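Peptidoglycan hydrolase FlgJ (Sphingomonas sp. A1, PDB 3VWO) probably hydrolyses the peptidoglycan layer so that the flagellar rod can be assembled in the periplasm, through this C-terminal glycoside hydrolase family 73 domain. Local coordinates at residues Q11-A15 with Y91-Q96. Residues are numbered along the deposited sequence; the frame is centred on the assembly and turned at random.
Sequences QAAKA and YEQAFQ
An aromatic side chain of one helix can settle against an alanine-bearing face of another, as residues 11-15 of helix 2-19 and 91-96 of helix 91-104 illustrate. Both segments are helical (phi/psi near -60/-40; Phe-95 N to Tyr-91 O and Gln-96 N to Glu-92 O both 2.9 Å) and run roughly parallel, their axes 8.7 Å apart and crossing at -27°; Gln-11 lies level with Glu-92 (CA-CA 5.1 Å) and Ala-15 with Gln-96 (CA-CA 5.7 Å). Tyr-91 CB faces Gln-11 CG at 4.2 Å while its ring (chi1 m) leads away, OH hydrogen-bonded to Gln-40. Exposed Glu-92, extended (t, t), forms a salt bridge from OE1 to NZ of Lys-14 (m, t, m, m) at 3.3 Å; Glu-92 N lies 3.5 Å from Gln-11 CG. One turn on, Phe-95 (m, chi2 -83°) lays one ring face over Gln-11 C and Ala-12 CA; its CD2 touches Gln-11 CB (3.6 Å), its CE1 Ala-12 CB (3.7 Å) and its CB Ala-15 CB (3.9 Å). Leu-26 and Phe-53 also contact Phe-95. Gln-96 NE2 comes within 4.0 Å of Lys-14 CE. This mostly apolar seam, edged by a salt bridge, joins the N-terminal helix to the one following the antiparallel strands 65-74 and 77-86 in the lysozyme-clan glucosaminidase domain.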
loop_
_atom_site.group_PDB
_atom_site.type_symbol
_atom_site.label_atom_id
_atom_site.label_comp_id
_atom_site.label_asym_id
_atom_site.label_seq_id
_atom_site.Cartn_x
_atom_site.Cartn_y
_atom_site.Cartn_z
ATOM N N GLN A 11 12.592 3.069 -2.917
ATOM C CA GLN A 11 12.210 2.369 -1.691
ATOM C C GLN A 11 11.326 1.159 -1.976
ATOM O O GLN A 11 11.330 0.179 -1.226
ATOM C CB GLN A 11 11.508 3.327 -0.727
ATOM C CG GLN A 11 12.402 4.438 -0.186
ATOM C CD GLN A 11 12.657 5.545 -1.193
ATOM O OE1 GLN A 11 11.979 5.638 -2.216
ATOM N NE2 GLN A 11 13.644 6.388 -0.908
ATOM N N ALA A 12 10.570 1.220 -3.063
ATOM C CA ALA A 12 9.739 0.093 -3.451
ATOM C C ALA A 12 10.637 -1.069 -3.864
ATOM O O ALA A 12 10.358 -2.227 -3.554
ATOM C CB ALA A 12 8.818 0.480 -4.583
ATOM N N ALA A 13 11.731 -0.743 -4.544
ATOM C CA ALA A 13 12.681 -1.750 -5.024
ATOM C C ALA A 13 13.227 -2.667 -3.921
ATOM O O ALA A 13 13.244 -3.893 -4.073
ATOM C CB ALA A 13 13.830 -1.072 -5.779
ATOM N N LYS A 14 13.675 -2.073 -2.819
ATOM C CA LYS A 14 14.225 -2.832 -1.697
ATOM C C LYS A 14 13.205 -3.787 -1.077
ATOM O O LYS A 14 13.502 -4.960 -0.837
ATOM C CB LYS A 14 14.745 -1.890 -0.607
ATOM C CG LYS A 14 15.455 -0.648 -1.114
ATOM C CD LYS A 14 16.140 0.091 0.033
ATOM C CE LYS A 14 15.147 0.524 1.102
ATOM N NZ LYS A 14 14.399 1.770 0.739
ATOM N N ALA A 15 12.006 -3.279 -0.803
ATOM C CA ALA A 15 10.958 -4.105 -0.205
ATOM C C ALA A 15 10.463 -5.149 -1.199
ATOM O O ALA A 15 10.104 -6.271 -0.823
ATOM C CB ALA A 15 9.797 -3.234 0.266
ATOM N N TYR A 91 9.656 7.181 3.519
ATOM C CA TYR A 91 9.071 6.174 2.632
ATOM C C TYR A 91 9.784 4.830 2.777
ATOM O O TYR A 91 9.144 3.779 2.718
ATOM C CB TYR A 91 9.090 6.644 1.173
ATOM C CG TYR A 91 8.097 7.747 0.886
ATOM C CD1 TYR A 91 6.797 7.680 1.370
ATOM C CD2 TYR A 91 8.466 8.870 0.155
ATOM C CE1 TYR A 91 5.885 8.694 1.122
ATOM C CE2 TYR A 91 7.560 9.891 -0.097
ATOM C CZ TYR A 91 6.271 9.796 0.389
ATOM O OH TYR A 91 5.362 10.803 0.142
ATOM N N GLU A 92 11.100 4.865 2.982
ATOM C CA GLU A 92 11.871 3.636 3.189
ATOM C C GLU A 92 11.327 2.824 4.357
ATOM O O GLU A 92 11.084 1.623 4.236
ATOM C CB GLU A 92 13.351 3.944 3.426
ATOM C CG GLU A 92 14.175 2.721 3.818
ATOM C CD GLU A 92 15.649 3.037 4.018
ATOM O OE1 GLU A 92 16.468 2.623 3.170
ATOM O OE2 GLU A 92 15.989 3.692 5.027
ATOM N N GLN A 93 11.126 3.495 5.485
ATOM C CA GLN A 93 10.598 2.846 6.674
ATOM C C GLN A 93 9.198 2.282 6.417
ATOM O O GLN A 93 8.865 1.193 6.892
ATOM C CB GLN A 93 10.579 3.841 7.836
ATOM C CG GLN A 93 10.373 3.208 9.188
ATOM C CD GLN A 93 10.677 4.165 10.318
ATOM O OE1 GLN A 93 9.901 5.078 10.597
ATOM N NE2 GLN A 93 11.819 3.969 10.969
ATOM N N ALA A 94 8.385 3.027 5.667
ATOM C CA ALA A 94 7.035 2.590 5.319
ATOM C C ALA A 94 7.055 1.305 4.478
ATOM O O ALA A 94 6.337 0.339 4.761
ATOM C CB ALA A 94 6.315 3.683 4.562
ATOM N N PHE A 95 7.874 1.305 3.436
ATOM C CA PHE A 95 7.983 0.125 2.572
ATOM C C PHE A 95 8.531 -1.093 3.319
ATOM O O PHE A 95 8.050 -2.208 3.123
ATOM C CB PHE A 95 8.832 0.426 1.330
ATOM C CG PHE A 95 8.073 1.122 0.229
ATOM C CD1 PHE A 95 7.300 0.398 -0.660
ATOM C CD2 PHE A 95 8.136 2.501 0.086
ATOM C CE1 PHE A 95 6.603 1.028 -1.675
ATOM C CE2 PHE A 95 7.440 3.140 -0.927
ATOM C CZ PHE A 95 6.672 2.401 -1.807
ATOM N N GLN A 96 9.524 -0.880 4.178
ATOM C CA GLN A 96 10.087 -1.966 4.977
ATOM C C GLN A 96 9.059 -2.541 5.946
ATOM O O GLN A 96 9.028 -3.749 6.184
ATOM C CB GLN A 96 11.316 -1.491 5.755
ATOM C CG GLN A 96 12.501 -1.103 4.886
ATOM C CD GLN A 96 13.423 -2.267 4.590
ATOM O OE1 GLN A 96 13.025 -3.432 4.669
ATOM N NE2 GLN A 96 14.671 -1.958 4.255
#